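PDB 2CYA: tyrosine--tRNA ligase from Aeropyrum pernix, which activates tyrosine with ATP to form tyrosyl-adenylate and transfers the tyrosyl group to the acceptor end of tRNA(Tyr). Local coordinates for residues H210-Q218 with G273-I283. Residues are numbered along the deposited sequence; the frame is centred on the assembly and turned at random.
Sequences HTPIISSLQ and GNPVLEIARYI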
ATOM      1  N   HIS A 210     -11.434   2.542  23.531  1.00 26.05           N
ATOM      2  CA  HIS A 210     -10.091   2.222  23.975  1.00 25.22           C
ATOM      3  C   HIS A 210      -9.952   1.689  25.398  1.00 28.52           C
ATOM      4  O   HIS A 210     -10.440   2.296  26.362  1.00 25.79           O
ATOM      5  CB  HIS A 210      -9.215   3.464  23.780  1.00 26.16           C
ATOM      6  CG  HIS A 210      -9.219   3.968  22.369  1.00 26.99           C
ATOM      7  ND1 HIS A 210      -9.267   5.306  22.049  1.00 27.86           N
ATOM      8  CD2 HIS A 210      -9.229   3.299  21.188  1.00 26.64           C
ATOM      9  CE1 HIS A 210      -9.309   5.442  20.734  1.00 28.51           C
ATOM     10  NE2 HIS A 210      -9.285   4.237  20.187  1.00 24.94           N
ATOM     11  N   THR A 211      -9.264   0.552  25.498  1.00 27.35           N
ATOM     12  CA  THR A 211      -8.989  -0.114  26.756  1.00 27.44           C
ATOM     13  C   THR A 211      -7.614   0.315  27.284  1.00 28.90           C
ATOM     14  O   THR A 211      -6.738   0.723  26.516  1.00 26.57           O
ATOM     15  CB  THR A 211      -8.998  -1.641  26.573  1.00 27.46           C
ATOM     16  OG1 THR A 211      -8.097  -2.006  25.523  1.00 26.76           O
ATOM     17  CG2 THR A 211     -10.397  -2.110  26.219  1.00 27.77           C
ATOM     18  N   PRO A 212      -7.417   0.241  28.608  1.00 29.09           N
ATOM     19  CA  PRO A 212      -6.144   0.627  29.227  1.00 32.15           C
ATOM     20  C   PRO A 212      -5.009  -0.355  28.925  1.00 34.12           C
ATOM     21  O   PRO A 212      -5.228  -1.546  28.741  1.00 32.48           O
ATOM     22  CB  PRO A 212      -6.491   0.682  30.722  1.00 31.17           C
ATOM     23  CG  PRO A 212      -7.531  -0.395  30.854  1.00 28.95           C
ATOM     24  CD  PRO A 212      -8.406  -0.163  29.626  1.00 27.92           C
ATOM     25  N   ILE A 213      -3.793   0.163  28.879  1.00 37.81           N
ATOM     26  CA  ILE A 213      -2.621  -0.652  28.606  1.00 41.80           C
ATOM     27  C   ILE A 213      -1.838  -0.773  29.904  1.00 44.65           C
ATOM     28  O   ILE A 213      -1.246   0.211  30.355  1.00 46.56           O
ATOM     29  CB  ILE A 213      -1.732   0.025  27.524  1.00 43.73           C
ATOM     30  CG1 ILE A 213      -2.470   0.021  26.179  1.00 45.19           C
ATOM     31  CG2 ILE A 213      -0.380  -0.686  27.410  1.00 43.85           C
ATOM     32  CD1 ILE A 213      -1.818   0.880  25.112  1.00 46.04           C
ATOM     33  N   ILE A 214      -1.846  -1.964  30.508  1.00 45.47           N
ATOM     34  CA  ILE A 214      -1.119  -2.208  31.754  1.00 45.94           C
ATOM     35  C   ILE A 214       0.382  -1.919  31.595  1.00 46.67           C
ATOM     36  O   ILE A 214       1.017  -2.368  30.637  1.00 46.28           O
ATOM     37  CB  ILE A 214      -1.297  -3.665  32.228  1.00 46.57           C
ATOM     38  CG1 ILE A 214      -2.720  -3.863  32.755  1.00 47.89           C
ATOM     39  CG2 ILE A 214      -0.269  -4.001  33.306  1.00 47.69           C
ATOM     40  CD1 ILE A 214      -2.943  -5.196  33.421  1.00 48.00           C
ATOM     41  N   SER A 215       0.940  -1.175  32.546  1.00 46.34           N
ATOM     42  CA  SER A 215       2.354  -0.807  32.517  1.00 47.73           C
ATOM     43  C   SER A 215       3.321  -1.956  32.808  1.00 47.55           C
ATOM     44  O   SER A 215       2.938  -3.015  33.296  1.00 46.50           O
ATOM     45  CB  SER A 215       2.621   0.318  33.523  1.00 47.83           C
ATOM     46  OG  SER A 215       1.779   1.432  33.285  1.00 53.33           O
ATOM     47  N   SER A 216       4.587  -1.719  32.491  1.00 48.46           N
ATOM     48  CA  SER A 216       5.649  -2.682  32.733  1.00 49.33           C
ATOM     49  C   SER A 216       5.786  -2.839  34.244  1.00 49.72           C
ATOM     50  O   SER A 216       5.553  -1.890  34.989  1.00 48.02           O
ATOM     51  CB  SER A 216       6.969  -2.150  32.159  1.00 49.11           C
ATOM     52  OG  SER A 216       8.044  -3.025  32.444  1.00 49.13           O
ATOM     53  N   LEU A 217       6.158  -4.031  34.699  1.00 52.09           N
ATOM     54  CA  LEU A 217       6.336  -4.255  36.130  1.00 55.27           C
ATOM     55  C   LEU A 217       7.608  -3.553  36.628  1.00 57.76           C
ATOM     56  O   LEU A 217       7.754  -3.303  37.820  1.00 58.03           O
ATOM     57  CB  LEU A 217       6.436  -5.755  36.440  1.00 52.34           C
ATOM     58  CG  LEU A 217       5.280  -6.686  36.075  1.00 51.26           C
ATOM     59  CD1 LEU A 217       5.728  -8.124  36.262  1.00 51.05           C
ATOM     60  CD2 LEU A 217       4.058  -6.387  36.922  1.00 49.18           C
ATOM     61  N   GLN A 218       8.514  -3.229  35.709  1.00 62.80           N
ATOM     62  CA  GLN A 218       9.777  -2.581  36.067  1.00 69.36           C
ATOM     63  C   GLN A 218       9.630  -1.223  36.765  1.00 72.89           C
ATOM     64  O   GLN A 218      10.104  -1.052  37.895  1.00 74.02           O
ATOM     65  CB  GLN A 218      10.677  -2.444  34.830  1.00 70.70           C
ATOM     66  CG  GLN A 218      10.192  -1.463  33.766  1.00 73.86           C
ATOM     67  CD  GLN A 218      10.939  -1.620  32.444  1.00 76.18           C
ATOM     68  OE1 GLN A 218      12.167  -1.754  32.424  1.00 77.50           O
ATOM     69  NE2 GLN A 218      10.201  -1.597  31.334  1.00 76.43           N
ATOM     70  N   GLY A 273       0.697   5.145  37.504  1.00 57.83           N
ATOM     71  CA  GLY A 273       1.879   4.408  37.083  1.00 54.22           C
ATOM     72  C   GLY A 273       2.133   3.101  37.821  1.00 52.20           C
ATOM     73  O   GLY A 273       3.059   2.365  37.479  1.00 51.17           O
ATOM     74  N   ASN A 274       1.318   2.816  38.833  1.00 48.84           N
ATOM     75  CA  ASN A 274       1.448   1.603  39.631  1.00 46.70           C
ATOM     76  C   ASN A 274       0.805   0.412  38.893  1.00 45.01           C
ATOM     77  O   ASN A 274      -0.421   0.287  38.853  1.00 44.55           O
ATOM     78  CB  ASN A 274       0.760   1.818  40.981  1.00 46.27           C
ATOM     79  CG  ASN A 274       0.981   0.669  41.942  1.00 47.27           C
ATOM     80  OD1 ASN A 274       1.254  -0.460  41.525  1.00 45.91           O
ATOM     81  ND2 ASN A 274       0.853   0.946  43.243  1.00 46.50           N
ATOM     82  N   PRO A 275       1.630  -0.479  38.311  1.00 42.44           N
ATOM     83  CA  PRO A 275       1.171  -1.664  37.567  1.00 41.81           C
ATOM     84  C   PRO A 275       0.444  -2.689  38.443  1.00 40.03           C
ATOM     85  O   PRO A 275      -0.476  -3.372  37.985  1.00 39.38           O
ATOM     86  CB  PRO A 275       2.460  -2.252  36.988  1.00 42.29           C
ATOM     87  CG  PRO A 275       3.468  -1.124  37.092  1.00 44.87           C
ATOM     88  CD  PRO A 275       3.098  -0.449  38.381  1.00 43.37           C
ATOM     89  N   VAL A 276       0.865  -2.793  39.699  1.00 37.67           N
ATOM     90  CA  VAL A 276       0.258  -3.730  40.626  1.00 37.16           C
ATOM     91  C   VAL A 276      -1.195  -3.355  40.849  1.00 37.07           C
ATOM     92  O   VAL A 276      -2.074  -4.219  40.887  1.00 35.80           O
ATOM     93  CB  VAL A 276       1.011  -3.753  41.975  1.00 37.77           C
ATOM     94  CG1 VAL A 276       0.391  -4.795  42.897  1.00 34.32           C
ATOM     95  CG2 VAL A 276       2.489  -4.071  41.727  1.00 35.94           C
ATOM     96  N   LEU A 277      -1.449  -2.062  40.989  1.00 37.14           N
ATOM     97  CA  LEU A 277      -2.815  -1.595  41.177  1.00 38.47           C
ATOM     98  C   LEU A 277      -3.610  -1.746  39.866  1.00 36.20           C
ATOM     99  O   LEU A 277      -4.777  -2.122  39.889  1.00 37.08           O
ATOM    100  CB  LEU A 277      -2.822  -0.132  41.649  1.00 40.23           C
ATOM    101  CG  LEU A 277      -2.625   0.073  43.153  1.00 42.75           C
ATOM    102  CD1 LEU A 277      -2.779   1.551  43.509  1.00 44.38           C
ATOM    103  CD2 LEU A 277      -3.677  -0.740  43.906  1.00 45.30           C
ATOM    104  N   GLU A 278      -2.975  -1.462  38.734  1.00 33.79           N
ATOM    105  CA  GLU A 278      -3.638  -1.598  37.438  1.00 34.96           C
ATOM    106  C   GLU A 278      -4.088  -3.043  37.250  1.00 33.61           C
ATOM    107  O   GLU A 278      -5.191  -3.295  36.782  1.00 33.78           O
ATOM    108  CB  GLU A 278      -2.690  -1.226  36.295  1.00 36.58           C
ATOM    109  CG  GLU A 278      -2.205   0.213  36.335  1.00 39.89           C
ATOM    110  CD  GLU A 278      -1.243   0.538  35.207  1.00 40.63           C
ATOM    111  OE1 GLU A 278      -0.451  -0.343  34.803  1.00 40.52           O
ATOM    112  OE2 GLU A 278      -1.270   1.687  34.729  1.00 44.50           O
ATOM    113  N   ILE A 279      -3.225  -3.993  37.602  1.00 31.31           N
ATOM    114  CA  ILE A 279      -3.587  -5.399  37.469  1.00 29.21           C
ATOM    115  C   ILE A 279      -4.815  -5.682  38.338  1.00 29.12           C
ATOM    116  O   ILE A 279      -5.765  -6.345  37.902  1.00 28.54           O
ATOM    117  CB  ILE A 279      -2.431  -6.307  37.904  1.00 26.71           C
ATOM    118  CG1 ILE A 279      -1.312  -6.231  36.863  1.00 26.26           C
ATOM    119  CG2 ILE A 279      -2.944  -7.734  38.166  1.00 27.23           C
ATOM    120  CD1 ILE A 279      -0.043  -6.927  37.256  1.00 27.20           C
ATOM    121  N   ALA A 280      -4.807  -5.165  39.561  1.00 28.40           N
ATOM    122  CA  ALA A 280      -5.936  -5.390  40.468  1.00 30.50           C
ATOM    123  C   ALA A 280      -7.207  -4.805  39.882  1.00 30.42           C
ATOM    124  O   ALA A 280      -8.253  -5.453  39.844  1.00 32.28           O
ATOM    125  CB  ALA A 280      -5.663  -4.756  41.829  1.00 31.06           C
ATOM    126  N   ARG A 281      -7.112  -3.573  39.409  1.00 30.93           N
ATOM    127  CA  ARG A 281      -8.268  -2.905  38.845  1.00 32.59           C
ATOM    128  C   ARG A 281      -8.778  -3.456  37.501  1.00 31.97           C
ATOM    129  O   ARG A 281      -9.968  -3.738  37.347  1.00 30.54           O
ATOM    130  CB  ARG A 281      -7.976  -1.413  38.673  1.00 31.96           C
ATOM    131  CG  ARG A 281      -9.179  -0.654  38.119  1.00 36.13           C
ATOM    132  CD  ARG A 281      -8.865   0.799  37.798  1.00 36.63           C
ATOM    133  NE  ARG A 281     -10.019   1.462  37.204  1.00 39.04           N
ATOM    134  CZ  ARG A 281     -10.017   2.709  36.741  1.00 42.04           C
ATOM    135  NH1 ARG A 281      -8.910   3.440  36.802  1.00 42.03           N
ATOM    136  NH2 ARG A 281     -11.119   3.220  36.204  1.00 42.30           N
ATOM    137  N   TYR A 282      -7.878  -3.607  36.539  1.00 29.86           N
ATOM    138  CA  TYR A 282      -8.272  -4.034  35.203  1.00 30.62           C
ATOM    139  C   TYR A 282      -8.416  -5.521  34.936  1.00 31.50           C
ATOM    140  O   TYR A 282      -9.117  -5.916  34.010  1.00 32.52           O
ATOM    141  CB  TYR A 282      -7.318  -3.419  34.183  1.00 29.57           C
ATOM    142  CG  TYR A 282      -7.340  -1.904  34.202  1.00 33.24           C
ATOM    143  CD1 TYR A 282      -8.552  -1.214  34.214  1.00 33.75           C
ATOM    144  CD2 TYR A 282      -6.154  -1.160  34.223  1.00 31.11           C
ATOM    145  CE1 TYR A 282      -8.589   0.177  34.246  1.00 36.10           C
ATOM    146  CE2 TYR A 282      -6.185   0.230  34.263  1.00 33.12           C
ATOM    147  CZ  TYR A 282      -7.412   0.889  34.267  1.00 34.18           C
ATOM    148  OH  TYR A 282      -7.476   2.266  34.233  1.00 39.76           O
ATOM    149  N   ILE A 283      -7.755  -6.342  35.738  1.00 29.69           N
ATOM    150  CA  ILE A 283      -7.826  -7.767  35.561  1.00 29.41           C
ATOM    151  C   ILE A 283      -8.543  -8.502  36.707  1.00 30.37           C
ATOM    152  O   ILE A 283      -9.516  -9.218  36.471  1.00 29.82           O
ATOM    153  CB  ILE A 283      -6.417  -8.343  35.376  1.00 29.69           C
ATOM    154  CG1 ILE A 283      -5.788  -7.766  34.106  1.00 31.56           C
ATOM    155  CG2 ILE A 283      -6.485  -9.850  35.296  1.00 30.31           C
ATOM    156  CD1 ILE A 283      -4.366  -8.209  33.880  1.00 35.07           C
TER
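Pro212 lies over one face of the Tyr282 ring, its CG 3.4 Å from the ring centroid and 3° off the normal, a CH-pi contact over the middle. CB of the proline leans toward CE2 and CZ, while on the opposite face CG of Arg281 rests near the rim, so the phenol is held between a proline and an aliphatic arginine stem. Replacing Tyr282 by an alanine is likely to leave Pro212 without the ring face it packs on and the Arg281 stem without its cover. One turn back, Glu278 reaches across to the backbone of 210-218: OE1 accepts from Ser215 N at 2.8 Å, on the syn side of the carboxylate and nearly straight (172°). With CG anti to the carbonyl carbon (chi1 -62°) and an extended chain beyond it, the carboxylate arrives at the amide and hydroxyl of Ser215, whose OG can make a weak hydrogen bond to either oxygen. Nearer the helix start, CG of Pro275 comes within 3.1 Å of Ser216 O. Asn274 caps this N-terminus, OD1 accepting from Leu277 N at 3.2 Å from above the carbonyl plane. Ile214 supplies the apolar counterpart, its CD1 pressed against CD1 of Ile283 at a tight 3.4 Å and against CG1 of Ile279, whose CD1 is met by CD2 of Leu217. The contact lays the chain leaving strand 207-211 of the Rossmann-type sheet along helix 275-284. Ile214 and Ser216 make backbone hydrogen bonds with Met239 of the KMSKS motif and with Val237, respectively, so the contact ties the KMSKS loop to this helix; the Ile214 side chain is about 6 Å from that of His49, which probably binds ATP. Helix 51-64 meets Pro212 and Tyr282 through Val54, and helices 309-317 and 323-346 pack against other sides of helix 275-284.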